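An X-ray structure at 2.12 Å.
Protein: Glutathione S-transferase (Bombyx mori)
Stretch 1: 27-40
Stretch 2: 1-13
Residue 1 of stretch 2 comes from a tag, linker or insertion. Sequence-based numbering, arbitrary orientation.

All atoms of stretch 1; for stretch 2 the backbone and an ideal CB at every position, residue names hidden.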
ATOM      1  N   VAL B  27      -1.098 -21.653   1.072  1.00 12.60           N
ATOM      2  CA  VAL B  27      -2.299 -21.764   0.233  1.00 13.39           C
ATOM      3  C   VAL B  27      -1.932 -22.065  -1.225  1.00 14.07           C
ATOM      4  O   VAL B  27      -2.648 -22.793  -1.918  1.00 14.09           O
ATOM      5  CB  VAL B  27      -3.198 -20.498   0.338  1.00 13.23           C
ATOM      6  CG1 VAL B  27      -4.357 -20.548  -0.658  1.00 13.37           C
ATOM      7  CG2 VAL B  27      -3.740 -20.347   1.747  1.00 13.12           C
ATOM      8  N   LEU B  28      -0.804 -21.516  -1.670  1.00 15.06           N
ATOM      9  CA  LEU B  28      -0.289 -21.752  -3.019  1.00 16.10           C
ATOM     10  C   LEU B  28       0.563 -23.018  -3.098  1.00 16.82           C
ATOM     11  O   LEU B  28       1.013 -23.400  -4.182  1.00 16.96           O
ATOM     12  CB  LEU B  28       0.528 -20.546  -3.496  1.00 16.01           C
ATOM     13  CG  LEU B  28      -0.215 -19.227  -3.725  1.00 16.17           C
ATOM     14  CD1 LEU B  28       0.767 -18.075  -3.813  1.00 16.01           C
ATOM     15  CD2 LEU B  28      -1.094 -19.282  -4.971  1.00 16.13           C
ATOM     16  N   GLU B  29       0.783 -23.649  -1.944  1.00 17.71           N
ATOM     17  CA  GLU B  29       1.545 -24.902  -1.830  1.00 18.63           C
ATOM     18  C   GLU B  29       3.006 -24.758  -2.275  1.00 18.89           C
ATOM     19  O   GLU B  29       3.555 -25.618  -2.970  1.00 18.97           O
ATOM     20  CB  GLU B  29       0.824 -26.055  -2.550  1.00 18.81           C
ATOM     21  CG  GLU B  29      -0.592 -26.302  -2.028  1.00 19.96           C
ATOM     22  CD  GLU B  29      -1.347 -27.371  -2.801  1.00 21.61           C
ATOM     23  OE1 GLU B  29      -1.156 -27.483  -4.031  1.00 22.30           O
ATOM     24  OE2 GLU B  29      -2.148 -28.094  -2.172  1.00 22.32           O
ATOM     25  N   LEU B  30       3.620 -23.653  -1.856  1.00 19.24           N
ATOM     26  CA  LEU B  30       5.036 -23.397  -2.086  1.00 19.55           C
ATOM     27  C   LEU B  30       5.772 -23.575  -0.767  1.00 19.70           C
ATOM     28  O   LEU B  30       5.380 -22.985   0.244  1.00 19.74           O
ATOM     29  CB  LEU B  30       5.248 -21.967  -2.602  1.00 19.58           C
ATOM     30  CG  LEU B  30       4.542 -21.513  -3.884  1.00 19.67           C
ATOM     31  CD1 LEU B  30       4.539 -19.993  -3.994  1.00 19.60           C
ATOM     32  CD2 LEU B  30       5.186 -22.133  -5.117  1.00 19.71           C
ATOM     33  N   ASP B  31       6.824 -24.389  -0.759  1.00 19.89           N
ATOM     34  CA  ASP B  31       7.654 -24.480   0.436  1.00 20.03           C
ATOM     35  C   ASP B  31       8.605 -23.302   0.478  1.00 19.71           C
ATOM     36  O   ASP B  31       9.267 -22.981  -0.514  1.00 19.83           O
ATOM     37  CB  ASP B  31       8.434 -25.796   0.523  1.00 20.31           C
ATOM     38  CG  ASP B  31       9.130 -25.976   1.878  1.00 21.03           C
ATOM     39  OD1 ASP B  31      10.246 -26.531   1.922  1.00 21.78           O
ATOM     40  OD2 ASP B  31       8.564 -25.551   2.907  1.00 21.94           O
ATOM     41  N   LEU B  32       8.648 -22.648   1.629  1.00 19.23           N
ATOM     42  CA  LEU B  32       9.597 -21.581   1.851  1.00 18.73           C
ATOM     43  C   LEU B  32      10.719 -22.119   2.707  1.00 18.50           C
ATOM     44  O   LEU B  32      10.481 -22.839   3.684  1.00 18.49           O
ATOM     45  CB  LEU B  32       8.935 -20.385   2.542  1.00 18.67           C
ATOM     46  CG  LEU B  32       7.806 -19.630   1.830  1.00 18.46           C
ATOM     47  CD1 LEU B  32       7.322 -18.478   2.699  1.00 18.01           C
ATOM     48  CD2 LEU B  32       8.229 -19.117   0.455  1.00 18.03           C
ATOM     49  N   HIS B  33      11.945 -21.795   2.322  1.00 18.06           N
ATOM     50  CA  HIS B  33      13.078 -22.015   3.196  1.00 17.72           C
ATOM     51  C   HIS B  33      13.244 -20.771   4.055  1.00 17.03           C
ATOM     52  O   HIS B  33      13.711 -19.722   3.596  1.00 16.89           O
ATOM     53  CB  HIS B  33      14.328 -22.401   2.401  1.00 18.03           C
ATOM     54  CG  HIS B  33      14.330 -23.836   1.969  1.00 19.38           C
ATOM     55  ND1 HIS B  33      15.467 -24.491   1.541  1.00 20.63           N
ATOM     56  CD2 HIS B  33      13.334 -24.753   1.931  1.00 20.35           C
ATOM     57  CE1 HIS B  33      15.163 -25.741   1.237  1.00 21.04           C
ATOM     58  NE2 HIS B  33      13.876 -25.926   1.467  1.00 21.06           N
ATOM     59  N   LEU B  34      12.802 -20.907   5.300  1.00 16.24           N
ATOM     60  CA  LEU B  34      12.725 -19.805   6.245  1.00 15.58           C
ATOM     61  C   LEU B  34      14.087 -19.555   6.873  1.00 15.32           C
ATOM     62  O   LEU B  34      14.752 -20.490   7.331  1.00 15.22           O
ATOM     63  CB  LEU B  34      11.683 -20.108   7.326  1.00 15.44           C
ATOM     64  CG  LEU B  34      10.257 -20.458   6.877  1.00 15.28           C
ATOM     65  CD1 LEU B  34       9.477 -21.117   8.008  1.00 15.10           C
ATOM     66  CD2 LEU B  34       9.513 -19.232   6.346  1.00 14.92           C
ATOM     67  N   ILE B  35      14.502 -18.293   6.876  1.00 14.99           N
ATOM     68  CA  ILE B  35      15.776 -17.901   7.466  1.00 14.90           C
ATOM     69  C   ILE B  35      15.531 -16.875   8.565  1.00 15.00           C
ATOM     70  O   ILE B  35      15.187 -15.721   8.289  1.00 14.79           O
ATOM     71  CB  ILE B  35      16.766 -17.341   6.409  1.00 14.86           C
ATOM     72  CG1 ILE B  35      16.927 -18.326   5.244  1.00 14.80           C
ATOM     73  CG2 ILE B  35      18.123 -17.025   7.053  1.00 14.81           C
ATOM     74  CD1 ILE B  35      17.496 -17.711   3.973  1.00 15.00           C
ATOM     75  N   THR B  36      15.699 -17.318   9.808  1.00 15.31           N
ATOM     76  CA  THR B  36      15.550 -16.465  10.982  1.00 15.80           C
ATOM     77  C   THR B  36      16.477 -15.257  10.873  1.00 16.22           C
ATOM     78  O   THR B  36      17.687 -15.405  10.686  1.00 16.14           O
ATOM     79  CB  THR B  36      15.841 -17.257  12.280  1.00 15.75           C
ATOM     80  OG1 THR B  36      14.880 -18.311  12.417  1.00 15.95           O
ATOM     81  CG2 THR B  36      15.770 -16.356  13.510  1.00 15.78           C
ATOM     82  N   THR B  37      15.893 -14.065  10.965  1.00 16.91           N
ATOM     83  CA  THR B  37      16.657 -12.830  10.859  1.00 17.69           C
ATOM     84  C   THR B  37      16.444 -11.974  12.105  1.00 18.61           C
ATOM     85  O   THR B  37      15.432 -11.280  12.242  1.00 18.56           O
ATOM     86  CB  THR B  37      16.325 -12.061   9.558  1.00 17.56           C
ATOM     87  OG1 THR B  37      16.550 -12.917   8.429  1.00 17.02           O
ATOM     88  CG2 THR B  37      17.199 -10.817   9.418  1.00 17.44           C
ATOM     89  N   ASN B  38      17.420 -12.051  13.005  1.00 19.85           N
ATOM     90  CA  ASN B  38      17.365 -11.409  14.311  1.00 21.18           C
ATOM     91  C   ASN B  38      17.566  -9.897  14.212  1.00 22.01           C
ATOM     92  O   ASN B  38      18.696  -9.417  14.088  1.00 22.07           O
ATOM     93  CB  ASN B  38      18.425 -12.038  15.228  1.00 21.25           C
ATOM     94  CG  ASN B  38      18.127 -11.852  16.707  1.00 21.70           C
ATOM     95  OD1 ASN B  38      17.550 -10.847  17.127  1.00 22.10           O
ATOM     96  ND2 ASN B  38      18.538 -12.826  17.512  1.00 22.04           N
ATOM     97  N   ILE B  39      16.456  -9.162  14.258  1.00 23.13           N
ATOM     98  CA  ILE B  39      16.462  -7.696  14.218  1.00 24.23           C
ATOM     99  C   ILE B  39      17.240  -7.123  15.397  1.00 24.83           C
ATOM    100  O   ILE B  39      18.100  -6.257  15.219  1.00 24.94           O
ATOM    101  CB  ILE B  39      15.017  -7.114  14.217  1.00 24.24           C
ATOM    102  CG1 ILE B  39      14.197  -7.622  13.014  1.00 24.50           C
ATOM    103  CG2 ILE B  39      15.021  -5.580  14.307  1.00 24.46           C
ATOM    104  CD1 ILE B  39      14.935  -7.578  11.653  1.00 24.56           C
ATOM    105  N   MET B  40      16.929  -7.622  16.594  1.00 25.58           N
ATOM    106  CA  MET B  40      17.607  -7.218  17.829  1.00 26.36           C
ATOM    107  C   MET B  40      19.131  -7.224  17.703  1.00 26.40           C
ATOM    108  O   MET B  40      19.794  -6.281  18.135  1.00 26.53           O
ATOM    109  CB  MET B  40      17.178  -8.113  19.000  1.00 26.61           C
ATOM    110  CG  MET B  40      15.729  -7.939  19.434  1.00 27.85           C
ATOM    111  SD  MET B  40      15.388  -6.328  20.175  1.00 30.30           S
ATOM    112  CE  MET B  40      16.113  -6.527  21.804  1.00 30.18           C
ATOM    113  N   UNK B   1       6.424 -23.072 -14.078  1.00 36.11           N
ATOM    114  CA  UNK B   1       5.311 -22.572 -13.214  1.00 36.05           C
ATOM    115  C   UNK B   1       5.534 -22.881 -11.728  1.00 35.53           C
ATOM    116  O   UNK B   1       4.651 -22.665 -10.892  1.00 35.55           O
ATOM    117  CB  UNK B   1       3.984 -23.190 -13.657  1.00 36.05           C
ATOM    118  N   UNK B   2       6.725 -23.384 -11.418  1.00 34.76           N
ATOM    119  CA  UNK B   2       7.173 -23.583 -10.048  1.00 33.92           C
ATOM    120  C   UNK B   2       8.580 -23.010  -9.915  1.00 32.93           C
ATOM    121  O   UNK B   2       9.321 -22.972 -10.903  1.00 32.94           O
ATOM    122  CB  UNK B   2       7.140 -25.063  -9.663  1.00 33.92           C
ATOM    123  N   UNK B   3       8.954 -22.542  -8.707  1.00 31.88           N
ATOM    124  CA  UNK B   3      10.331 -22.078  -8.537  1.00 30.99           C
ATOM    125  C   UNK B   3      11.318 -23.232  -8.708  1.00 30.10           C
ATOM    126  O   UNK B   3      10.987 -24.378  -8.390  1.00 29.98           O
ATOM    127  CB  UNK B   3      10.510 -21.429  -7.163  1.00 30.99           C
ATOM    128  N   UNK B   4      12.512 -22.928  -9.215  1.00 29.04           N
ATOM    129  CA  UNK B   4      13.499 -23.966  -9.545  1.00 28.03           C
ATOM    130  C   UNK B   4      14.166 -24.558  -8.301  1.00 27.20           C
ATOM    131  O   UNK B   4      14.651 -25.691  -8.321  1.00 27.16           O
ATOM    132  CB  UNK B   4      14.570 -23.389 -10.472  1.00 28.03           C
ATOM    133  N   UNK B   5      14.185 -23.774  -7.228  1.00 26.08           N
ATOM    134  CA  UNK B   5      14.530 -24.261  -5.899  1.00 24.98           C
ATOM    135  C   UNK B   5      13.617 -23.522  -4.912  1.00 23.71           C
ATOM    136  O   UNK B   5      12.995 -22.523  -5.290  1.00 23.65           O
ATOM    137  CB  UNK B   5      16.010 -24.041  -5.581  1.00 24.98           C
ATOM    138  N   UNK B   6      13.506 -24.017  -3.662  1.00 22.36           N
ATOM    139  CA  UNK B   6      12.643 -23.350  -2.687  1.00 21.17           C
ATOM    140  C   UNK B   6      12.942 -21.863  -2.534  1.00 19.92           C
ATOM    141  O   UNK B   6      14.108 -21.461  -2.474  1.00 19.78           O
ATOM    142  CB  UNK B   6      12.779 -24.035  -1.326  1.00 21.17           C
ATOM    143  N   UNK B   7      11.881 -21.062  -2.495  1.00 18.52           N
ATOM    144  CA  UNK B   7      11.993 -19.629  -2.266  1.00 17.13           C
ATOM    145  C   UNK B   7      12.450 -19.395  -0.830  1.00 16.35           C
ATOM    146  O   UNK B   7      12.015 -20.093   0.090  1.00 16.20           O
ATOM    147  CB  UNK B   7      10.665 -18.921  -2.541  1.00 17.13           C
ATOM    148  N   UNK B   8      13.348 -18.432  -0.651  1.00 15.34           N
ATOM    149  CA  UNK B   8      13.849 -18.088   0.673  1.00 14.54           C
ATOM    150  C   UNK B   8      13.079 -16.908   1.246  1.00 13.78           C
ATOM    151  O   UNK B   8      12.736 -15.969   0.523  1.00 13.58           O
ATOM    152  CB  UNK B   8      15.344 -17.769   0.616  1.00 14.54           C
ATOM    153  N   UNK B   9      12.798 -16.970   2.543  1.00 12.98           N
ATOM    154  CA  UNK B   9      12.153 -15.862   3.234  1.00 12.39           C
ATOM    155  C   UNK B   9      12.916 -15.495   4.498  1.00 12.09           C
ATOM    156  O   UNK B   9      13.028 -16.302   5.423  1.00 12.07           O
ATOM    157  CB  UNK B   9      10.703 -16.214   3.574  1.00 12.39           C
ATOM    158  N   UNK B  10      13.450 -14.278   4.519  1.00 11.78           N
ATOM    159  CA  UNK B  10      14.074 -13.725   5.717  1.00 11.61           C
ATOM    160  C   UNK B  10      12.954 -13.171   6.591  1.00 11.53           C
ATOM    161  O   UNK B  10      12.175 -12.328   6.144  1.00 11.47           O
ATOM    162  CB  UNK B  10      15.104 -12.647   5.374  1.00 11.61           C
ATOM    163  N   UNK B  11      12.859 -13.663   7.825  1.00 11.47           N
ATOM    164  CA  UNK B  11      11.651 -13.481   8.631  1.00 11.47           C
ATOM    165  C   UNK B  11      11.899 -13.584  10.140  1.00 11.45           C
ATOM    166  O   UNK B  11      13.012 -13.883  10.581  1.00 11.42           O
ATOM    167  CB  UNK B  11      10.604 -14.518   8.220  1.00 11.47           C
ATOM    168  N   UNK B  12      10.845 -13.331  10.915  1.00 11.35           N
ATOM    169  CA  UNK B  12      10.751 -13.759  12.312  1.00 11.26           C
ATOM    170  C   UNK B  12       9.324 -14.248  12.556  1.00 11.00           C
ATOM    171  O   UNK B  12       8.378 -13.643  12.045  1.00 11.15           O
ATOM    172  CB  UNK B  12      11.120 -12.626  13.272  1.00 11.26           C
ATOM    173  N   UNK B  13       9.156 -15.337  13.334  1.00 10.67           N
ATOM    174  CA  UNK B  13       7.815 -15.921  13.508  1.00 10.31           C
ATOM    175  C   UNK B  13       6.677 -14.970  13.958  1.00  9.96           C
ATOM    176  O   UNK B  13       5.560 -15.110  13.454  1.00  9.87           O
ATOM    177  CB  UNK B  13       7.923 -17.049  14.536  1.00 10.31           C
TER

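Position 1 has an ideal CB with nothing of stretch 1 near it, so stretch 1 sets no preference. It is His1, a tag residue that makes no contact.

At position 2 the CB is also far from stretch 1 and points sideways. Only a long side chain could reach back. Met2 does: its CE lies 3.7 Å from Leu30 CD2.

Position 3 has phi -65° and psi 148°, which suits proline among many residues. Its CB points toward stretch 1, where Leu30 offers an apolar surface. Pro3 places CD 3.8 Å from Leu30 CD2.

Positions 4 and 5 have nothing of stretch 1 near their CB, so stretch 1 sets no preference. Val4 and Gln5 make no contact with stretch 1.

At position 6 the phi of -53° permits proline. The ideal CB is 3.4 Å from His33 CD2, so something compact that can lie on an imidazole fits. Pro6 does this: its CB sits 3.5 Å from the centroid of the His33 ring, over the face, a CH-pi contact.

At position 7 the backbone O accepts from His33 N at 2.8 Å, while a water bridges the backbone N to Asp31 O. The CB faces Leu32, so an aliphatic residue suits. Ile7 packs its CB 3.9 Å from Leu32 CD2.

Position 8 has its CB 4.0 Å from Ile35 CD1. A side chain with an aliphatic start would do. Lys8 lays CD 3.9 Å from Ile35 CD1, and its end leads away.

Position 9 is hydrogen-bonded through both its N and its O: the N donates to His33 O (3.1 Å) and the O accepts from Ile35 N (2.9 Å). The CB lies on the face of the sheet with Leu32 and Leu34, which favors an apolar residue. Leu9 CD2 meets Leu32 CD1 at 3.9 Å and Leu34 CD2 at 4.2 Å.

At position 10 the CB is 3.4 Å from Thr37 OG1, on the face with Ile35. Aliphatic or aromatic groups suit. Tyr10 takes Ile35 CD1 over its ring face, 4.0 Å from the centroid.

At position 11 the N donates to Ile35 O (3.1 Å) and the O accepts from Thr37 N (2.9 Å). The CB points away, so only a large side chain could return. Tyr11 does, with CE2 3.5 Å from Leu34 CB.

Position 12 points sideways, near Thr37 O and within reach of Ile39. A branched aliphatic suits. Leu12 CD1 lies 3.8 Å from Ile39 CG1.

Position 13 is out of reach. Its phi of -53° allows Pro13.

Stretch 2 1-13: HMPVQPIKLYYLP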
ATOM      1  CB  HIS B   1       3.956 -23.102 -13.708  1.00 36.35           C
ATOM      2  CG  HIS B   1       3.910 -24.586 -13.900  1.00 37.31           C
ATOM      3  ND1 HIS B   1       3.437 -25.447 -12.933  1.00 38.10           N
ATOM      4  CD2 HIS B   1       4.260 -25.361 -14.954  1.00 38.14           C
ATOM      5  CE1 HIS B   1       3.504 -26.688 -13.379  1.00 38.49           C
ATOM      6  NE2 HIS B   1       4.000 -26.664 -14.603  1.00 38.56           N
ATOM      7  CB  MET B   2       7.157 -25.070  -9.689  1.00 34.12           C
ATOM      8  CG  MET B   2       5.837 -25.543  -9.109  1.00 34.75           C
ATOM      9  SD  MET B   2       5.697 -25.126  -7.359  1.00 36.02           S
ATOM     10  CE  MET B   2       3.922 -24.961  -7.189  1.00 35.88           C
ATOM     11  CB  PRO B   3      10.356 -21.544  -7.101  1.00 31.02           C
ATOM     12  CG  PRO B   3       9.189 -22.171  -6.426  1.00 31.37           C
ATOM     13  CD  PRO B   3       8.152 -22.346  -7.486  1.00 31.81           C
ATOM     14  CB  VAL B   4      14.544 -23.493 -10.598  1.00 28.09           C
ATOM     15  CG1 VAL B   4      13.858 -23.136 -11.915  1.00 28.13           C
ATOM     16  CG2 VAL B   4      15.384 -22.329 -10.085  1.00 28.10           C
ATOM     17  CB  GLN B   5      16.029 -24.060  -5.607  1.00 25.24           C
ATOM     18  CG  GLN B   5      16.420 -22.722  -4.986  1.00 26.35           C
ATOM     19  CD  GLN B   5      17.767 -22.205  -5.481  1.00 27.78           C
ATOM     20  OE1 GLN B   5      18.660 -22.979  -5.835  1.00 28.37           O
ATOM     21  NE2 GLN B   5      17.912 -20.885  -5.509  1.00 28.18           N
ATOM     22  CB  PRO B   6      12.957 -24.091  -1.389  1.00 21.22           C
ATOM     23  CG  PRO B   6      13.314 -25.457  -1.836  1.00 21.77           C
ATOM     24  CD  PRO B   6      14.062 -25.273  -3.124  1.00 22.29           C
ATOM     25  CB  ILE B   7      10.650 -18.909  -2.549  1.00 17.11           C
ATOM     26  CG1 ILE B   7      10.271 -19.057  -4.029  1.00 16.90           C
ATOM     27  CG2 ILE B   7      10.729 -17.441  -2.160  1.00 16.94           C
ATOM     28  CD1 ILE B   7       8.832 -18.681  -4.359  1.00 16.61           C
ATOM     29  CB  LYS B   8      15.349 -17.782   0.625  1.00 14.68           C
ATOM     30  CG  LYS B   8      16.220 -19.015   0.413  1.00 15.45           C
ATOM     31  CD  LYS B   8      17.689 -18.659   0.236  1.00 16.68           C
ATOM     32  CE  LYS B   8      18.483 -19.873  -0.234  1.00 17.55           C
ATOM     33  NZ  LYS B   8      19.919 -19.556  -0.469  1.00 18.12           N
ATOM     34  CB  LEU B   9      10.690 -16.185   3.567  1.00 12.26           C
ATOM     35  CG  LEU B   9       9.844 -14.985   4.011  1.00 12.20           C
ATOM     36  CD1 LEU B   9       9.436 -14.129   2.813  1.00 12.14           C
ATOM     37  CD2 LEU B   9       8.618 -15.435   4.794  1.00 12.10           C
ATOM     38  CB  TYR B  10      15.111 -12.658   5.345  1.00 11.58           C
ATOM     39  CG  TYR B  10      16.262 -13.222   4.536  1.00 11.71           C
ATOM     40  CD1 TYR B  10      17.445 -13.626   5.156  1.00 11.74           C
ATOM     41  CD2 TYR B  10      16.157 -13.379   3.153  1.00 12.03           C
ATOM     42  CE1 TYR B  10      18.499 -14.158   4.417  1.00 12.17           C
ATOM     43  CE2 TYR B  10      17.203 -13.914   2.407  1.00 12.32           C
ATOM     44  CZ  TYR B  10      18.369 -14.298   3.044  1.00 12.53           C
ATOM     45  OH  TYR B  10      19.403 -14.824   2.304  1.00 13.14           O
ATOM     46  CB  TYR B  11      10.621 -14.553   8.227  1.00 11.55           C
ATOM     47  CG  TYR B  11      10.732 -15.836   9.035  1.00 11.97           C
ATOM     48  CD1 TYR B  11       9.648 -16.313   9.773  1.00 12.43           C
ATOM     49  CD2 TYR B  11      11.931 -16.555   9.088  1.00 12.35           C
ATOM     50  CE1 TYR B  11       9.750 -17.482  10.532  1.00 12.80           C
ATOM     51  CE2 TYR B  11      12.046 -17.718   9.848  1.00 12.82           C
ATOM     52  CZ  TYR B  11      10.950 -18.178  10.564  1.00 13.03           C
ATOM     53  OH  TYR B  11      11.056 -19.333  11.309  1.00 13.55           O
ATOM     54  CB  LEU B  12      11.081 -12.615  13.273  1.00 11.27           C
ATOM     55  CG  LEU B  12      12.536 -12.162  13.416  1.00 11.50           C
ATOM     56  CD1 LEU B  12      12.605 -10.886  14.243  1.00 11.49           C
ATOM     57  CD2 LEU B  12      13.416 -13.254  14.026  1.00 11.51           C
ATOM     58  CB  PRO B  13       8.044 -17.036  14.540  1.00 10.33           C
ATOM     59  CG  PRO B  13       9.475 -17.411  14.362  1.00 10.50           C
ATOM     60  CD  PRO B  13      10.193 -16.133  14.022  1.00 10.63           C
TER
HETATM   61  O   HOH W   1       9.286 -22.415  -3.073  1.00 26.81           O
HETATM   62  O   HOH W   2      13.691 -21.182  10.883  1.00 31.51           O
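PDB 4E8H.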